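Local coordinates for protein putative gamma-glutamylcyclotransferase YkqA (Bacillus subtilis, PDB 2QIK) that is a putative gamma-glutamylcyclotransferase, probably an acyltransferase that acts on gamma-glutamyl amines, at residues A[12-17]-A[226-231]; A[16-21]-A[59-64]. All coordinates share one frame; numbering follows the deposited sequence.

Contact 1: residues A[12-17]-A[226-231]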
# COMPACT_ATOMS: atom_id res chain seq x y z
N ARG A 12 -13.36 -2.39 -4.42
CA ARG A 12 -12.22 -1.56 -4.14
C ARG A 12 -12.11 -0.41 -5.17
O ARG A 12 -12.65 -0.50 -6.29
CB ARG A 12 -10.88 -2.34 -4.11
CG ARG A 12 -10.79 -3.25 -2.89
CD ARG A 12 -9.44 -3.99 -2.85
NE ARG A 12 -8.36 -3.05 -2.65
CZ ARG A 12 -7.12 -3.40 -2.53
NH1 ARG A 12 -6.74 -4.66 -2.50
NH2 ARG A 12 -6.16 -2.50 -2.44
N LYS A 13 -11.39 0.62 -4.81
CA LYS A 13 -11.24 1.78 -5.68
C LYS A 13 -10.72 1.32 -7.01
O LYS A 13 -9.83 0.49 -7.09
CB LYS A 13 -10.31 2.81 -5.01
CG LYS A 13 -10.35 4.17 -5.60
CD LYS A 13 -9.29 5.08 -4.88
CE LYS A 13 -9.54 6.50 -5.22
NZ LYS A 13 -8.53 7.40 -4.54
N HIS A 14 -11.22 1.90 -8.09
CA HIS A 14 -10.80 1.61 -9.42
C HIS A 14 -11.07 0.19 -9.88
O HIS A 14 -10.51 -0.28 -10.91
CB HIS A 14 -9.30 1.90 -9.67
CG HIS A 14 -8.92 3.27 -9.25
ND1 HIS A 14 -7.92 3.62 -8.40
CD2 HIS A 14 -9.54 4.43 -9.60
CE1 HIS A 14 -7.94 4.93 -8.22
NE2 HIS A 14 -8.88 5.45 -8.97
N GLU A 15 -12.03 -0.47 -9.25
CA GLU A 15 -12.47 -1.79 -9.72
C GLU A 15 -13.91 -1.63 -10.24
O GLU A 15 -14.59 -0.62 -10.03
CB GLU A 15 -12.49 -2.76 -8.54
CG GLU A 15 -11.11 -2.98 -7.92
CD GLU A 15 -10.15 -3.83 -8.71
OE1 GLU A 15 -10.39 -4.20 -9.88
OE2 GLU A 15 -9.12 -4.18 -8.10
N LYS A 16 -14.35 -2.66 -10.99
CA LYS A 16 -15.54 -2.52 -11.82
C LYS A 16 -16.82 -2.21 -11.07
O LYS A 16 -17.75 -1.62 -11.62
CB LYS A 16 -15.73 -3.74 -12.68
CG LYS A 16 -16.00 -4.99 -11.94
CD LYS A 16 -16.13 -6.15 -12.88
CE LYS A 16 -16.37 -7.46 -12.12
NZ LYS A 16 -16.51 -8.63 -13.01
N ASN A 17 -16.93 -2.59 -9.81
CA ASN A 17 -18.16 -2.28 -9.03
C ASN A 17 -18.03 -1.14 -8.05
O ASN A 17 -18.94 -0.91 -7.24
CB ASN A 17 -18.75 -3.55 -8.39
CG ASN A 17 -19.20 -4.57 -9.44
OD1 ASN A 17 -19.80 -4.19 -10.44
ND2 ASN A 17 -18.96 -5.81 -9.18
N TYR A 226 -2.07 9.67 -11.28
CA TYR A 226 -1.75 8.30 -11.59
C TYR A 226 -2.42 7.36 -10.58
O TYR A 226 -2.23 7.50 -9.36
CB TYR A 226 -0.21 8.08 -11.53
CG TYR A 226 0.51 8.79 -12.67
CD1 TYR A 226 0.79 8.07 -13.83
CD2 TYR A 226 0.91 10.09 -12.55
CE1 TYR A 226 1.49 8.67 -14.91
CE2 TYR A 226 1.54 10.72 -13.61
CZ TYR A 226 1.81 9.98 -14.76
OH TYR A 226 2.46 10.54 -15.82
N LYS A 227 -3.15 6.39 -11.09
CA LYS A 227 -4.01 5.50 -10.23
C LYS A 227 -3.36 4.13 -10.03
O LYS A 227 -2.74 3.57 -10.92
CB LYS A 227 -5.32 5.23 -10.95
CG LYS A 227 -6.12 6.52 -11.11
CD LYS A 227 -7.37 6.34 -11.86
CE LYS A 227 -8.06 7.69 -11.99
NZ LYS A 227 -8.22 8.55 -10.76
N ASP A 228 -3.51 3.59 -8.83
CA ASP A 228 -3.05 2.22 -8.57
C ASP A 228 -1.57 2.09 -8.78
O ASP A 228 -1.11 1.10 -9.32
CB ASP A 228 -3.88 1.20 -9.32
CG ASP A 228 -5.23 1.00 -8.72
OD1 ASP A 228 -6.14 0.53 -9.47
OD2 ASP A 228 -5.51 1.27 -7.54
N CYS A 229 -0.80 3.09 -8.33
CA CYS A 229 0.66 3.01 -8.36
C CYS A 229 1.10 2.00 -7.28
O CYS A 229 0.55 1.96 -6.18
CB CYS A 229 1.27 4.33 -8.03
SG CYS A 229 0.83 5.61 -9.19
N LEU A 230 2.05 1.15 -7.62
CA LEU A 230 2.63 0.21 -6.66
C LEU A 230 3.56 0.92 -5.71
O LEU A 230 4.38 1.75 -6.10
CB LEU A 230 3.46 -0.79 -7.42
CG LEU A 230 4.32 -1.79 -6.61
CD1 LEU A 230 3.38 -2.71 -5.82
CD2 LEU A 230 5.18 -2.56 -7.46
N THR A 231 3.45 0.58 -4.42
CA THR A 231 4.44 0.93 -3.42
C THR A 231 4.58 -0.23 -2.46
O THR A 231 3.97 -1.27 -2.68
CB THR A 231 4.04 2.29 -2.79
OG1 THR A 231 5.18 2.81 -2.09
CG2 THR A 231 2.93 2.19 -1.82
O HOH W 1 -7.61 -1.51 -9.72
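The imidazole of H14 lies against the side chain of K227 and turns one edge to the carboxylate of D228. K227 crosses the ring at about a right angle and lays its methylenes over one face: CG stands 4.0 Å from the centroid of the H14 ring, a CH-pi contact, and K227 CD comes to 3.4 Å from H14 NE2. The chain of K227 runs extended as far as CE and bends only at its last torsion (chi4 -49°). The opposite face is filled from within the same loop by K13, whose CG sits 3.6 Å above the plane of the H14 ring, over its centre, so the imidazole is held between two lysine chains. D228 runs alongside H14, pointing the other way, its carboxylate plane 82° from that of the ring. D228 OD2 lies at the ring edge, in plane, and takes a weak but nearly straight hydrogen bond from H14 ND1 (3.5 Å, 165°). The other oxygen, D228 OD1, is 3.5 Å from H14 CB, and a water bridges it to the carbonyl O of H14, the link to that carbonyl being weak. The firmer charge partner of D228 OD2 is K116, which also donates to the carbonyl O of K13; K13 NZ in turn pairs with D218. H14 is the third residue of a type II turn from R12 to E15, closed by E15 N to R12 O, and has the left-handed backbone that this position of the turn needs. This surface contact joins the loop between strands 3-7 and 25-34 to the corner at D228 in strand 224-234, linking the two AIG2-like regions, with strand 212-221 alongside and helix 115-122 supplying K116.

Contact 2: residues A[16-21]-A[59-64]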
# COMPACT_ATOMS: atom_id res chain seq x y z
N LYS A 16 -14.35 -2.66 -10.99
CA LYS A 16 -15.54 -2.52 -11.82
C LYS A 16 -16.82 -2.21 -11.07
O LYS A 16 -17.75 -1.62 -11.62
CB LYS A 16 -15.73 -3.74 -12.68
CG LYS A 16 -16.00 -4.99 -11.94
CD LYS A 16 -16.13 -6.15 -12.88
CE LYS A 16 -16.37 -7.46 -12.12
NZ LYS A 16 -16.51 -8.63 -13.01
N ASN A 17 -16.93 -2.59 -9.81
CA ASN A 17 -18.16 -2.28 -9.03
C ASN A 17 -18.03 -1.14 -8.05
O ASN A 17 -18.94 -0.91 -7.24
CB ASN A 17 -18.75 -3.55 -8.39
CG ASN A 17 -19.20 -4.57 -9.44
OD1 ASN A 17 -19.80 -4.19 -10.44
ND2 ASN A 17 -18.96 -5.81 -9.18
N HIS A 18 -16.91 -0.42 -8.08
CA HIS A 18 -16.67 0.59 -7.06
C HIS A 18 -17.73 1.69 -7.08
O HIS A 18 -18.03 2.26 -6.05
CB HIS A 18 -15.29 1.17 -7.24
CG HIS A 18 -14.91 2.16 -6.21
ND1 HIS A 18 -14.71 1.83 -4.89
CD2 HIS A 18 -14.75 3.50 -6.27
CE1 HIS A 18 -14.40 2.93 -4.21
NE2 HIS A 18 -14.44 3.96 -5.03
N HIS A 19 -18.30 1.96 -8.27
CA HIS A 19 -19.31 2.99 -8.37
C HIS A 19 -20.51 2.73 -7.47
O HIS A 19 -21.21 3.69 -7.13
CB HIS A 19 -19.80 3.13 -9.82
CG HIS A 19 -20.47 1.94 -10.33
ND1 HIS A 19 -19.82 0.89 -10.92
CD2 HIS A 19 -21.80 1.65 -10.39
CE1 HIS A 19 -20.70 -0.04 -11.26
NE2 HIS A 19 -21.90 0.37 -10.92
N LEU A 20 -20.77 1.48 -7.08
CA LEU A 20 -21.83 1.19 -6.14
C LEU A 20 -21.71 1.84 -4.80
O LEU A 20 -22.72 2.05 -4.12
CB LEU A 20 -22.06 -0.29 -6.00
CG LEU A 20 -22.46 -1.12 -7.20
CD1 LEU A 20 -22.44 -2.64 -6.90
CD2 LEU A 20 -23.81 -0.73 -7.73
N LEU A 21 -20.47 2.15 -4.41
CA LEU A 21 -20.22 2.84 -3.17
C LEU A 21 -20.55 4.31 -3.30
O LEU A 21 -20.54 5.04 -2.28
CB LEU A 21 -18.78 2.68 -2.68
CG LEU A 21 -18.33 1.26 -2.46
CD1 LEU A 21 -16.96 1.21 -1.84
CD2 LEU A 21 -19.32 0.42 -1.63
N GLU A 59 -9.92 -2.08 1.89
CA GLU A 59 -10.12 -0.67 2.14
C GLU A 59 -11.37 -0.51 2.99
O GLU A 59 -12.28 -1.36 2.90
CB GLU A 59 -10.38 0.05 0.79
CG GLU A 59 -9.24 -0.09 -0.20
CD GLU A 59 -9.60 0.21 -1.64
OE1 GLU A 59 -8.89 -0.30 -2.56
OE2 GLU A 59 -10.56 0.85 -1.95
N VAL A 60 -11.40 0.54 3.83
CA VAL A 60 -12.57 0.80 4.69
C VAL A 60 -13.26 2.06 4.23
O VAL A 60 -12.63 3.10 4.08
CB VAL A 60 -12.17 0.92 6.14
CG1 VAL A 60 -13.36 1.25 7.03
CG2 VAL A 60 -11.44 -0.33 6.66
N TYR A 61 -14.57 1.96 4.02
CA TYR A 61 -15.44 3.06 3.66
C TYR A 61 -16.53 3.25 4.69
O TYR A 61 -16.89 2.34 5.43
CB TYR A 61 -16.10 2.76 2.29
CG TYR A 61 -15.14 2.86 1.15
CD1 TYR A 61 -14.34 1.77 0.83
CD2 TYR A 61 -14.98 3.99 0.40
CE1 TYR A 61 -13.40 1.82 -0.13
CE2 TYR A 61 -14.03 4.07 -0.59
CZ TYR A 61 -13.21 2.93 -0.85
OH TYR A 61 -12.23 3.05 -1.84
N GLU A 62 -17.06 4.48 4.72
CA GLU A 62 -18.23 4.76 5.53
C GLU A 62 -19.47 4.75 4.61
O GLU A 62 -19.62 5.61 3.76
CB GLU A 62 -18.08 6.12 6.13
CG GLU A 62 -19.28 6.53 6.86
CD GLU A 62 -19.26 6.32 8.25
OE1 GLU A 62 -19.04 5.10 8.62
OE2 GLU A 62 -19.56 7.43 8.91
N ALA A 63 -20.29 3.72 4.75
CA ALA A 63 -21.42 3.44 3.91
C ALA A 63 -22.73 3.80 4.56
O ALA A 63 -23.02 3.33 5.67
CB ALA A 63 -21.44 2.00 3.52
N ASP A 64 -23.56 4.58 3.88
CA ASP A 64 -24.88 4.84 4.41
C ASP A 64 -25.85 3.66 4.22
O ASP A 64 -25.52 2.69 3.56
CB ASP A 64 -25.39 6.21 3.95
CG ASP A 64 -25.68 6.28 2.50
OD1 ASP A 64 -25.98 7.41 2.05
OD2 ASP A 64 -25.72 5.30 1.74
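One face of the Y61 ring is covered by L21, whose CD1 stands 3.7 Å above the plane, over the ring centre; at the edge, in plane, lies E59 OE2. The H18 imidazole meets the phenol end obliquely, the two planes at 61° and the centroids 5.5 Å apart. Its CE1 does the touching, 3.2 Å from Y61 OH, while Y61 CE2 lies at the edge of the imidazole, in plane. H18 has CG anti to its backbone nitrogen (chi1 -177°), which carries the ring across from the 3-10 segment 18-21 toward strand 55-63; there its ND1 is hydrogen-bonded to the carbonyl O of L11, one of the residues that probably bind substrate. The leucine methyl makes a CH-pi contact with Y61, only 11° off the ring normal. Y61 OH donates to E59 OE2 at 2.8 Å, meeting that oxygen nearly along its C-O axis; E59 OE2 probably also accepts K13 N, while OE1 pairs with R12 NE. A phenylalanine in place of Y61 would probably keep the L21 packing but leave E59 OE2 without its phenol donor and H18 CE1 without the hydroxyl it rests against. No hydrogen bond joins the two segments: leucine methyl on tyrosine face and van der Waals contact of imidazole with phenol hold them, while the buried hydroxyl finds its polar partner on its own strand.

How the contacts relate
The two contacts lie on the same side of the chain's centre, their own centres about 13 Å apart, and both start from the loop between strands 3-7 and 25-34, sharing K16 and N17. Along the chain, 12-17 and 16-21 come first, then 59-64, and 226-231 much later. Contact 2 fixes the loop to strand 55-63 of the five-stranded antiparallel sheet; contact 1 ties its earlier part to strand 224-234 of the second AIG2-like region. E59, on strand 55-63, joins the two contacts. The loop directly following the probable substrate-binding residues, Y8 to L11, is thus held from both halves of the chain.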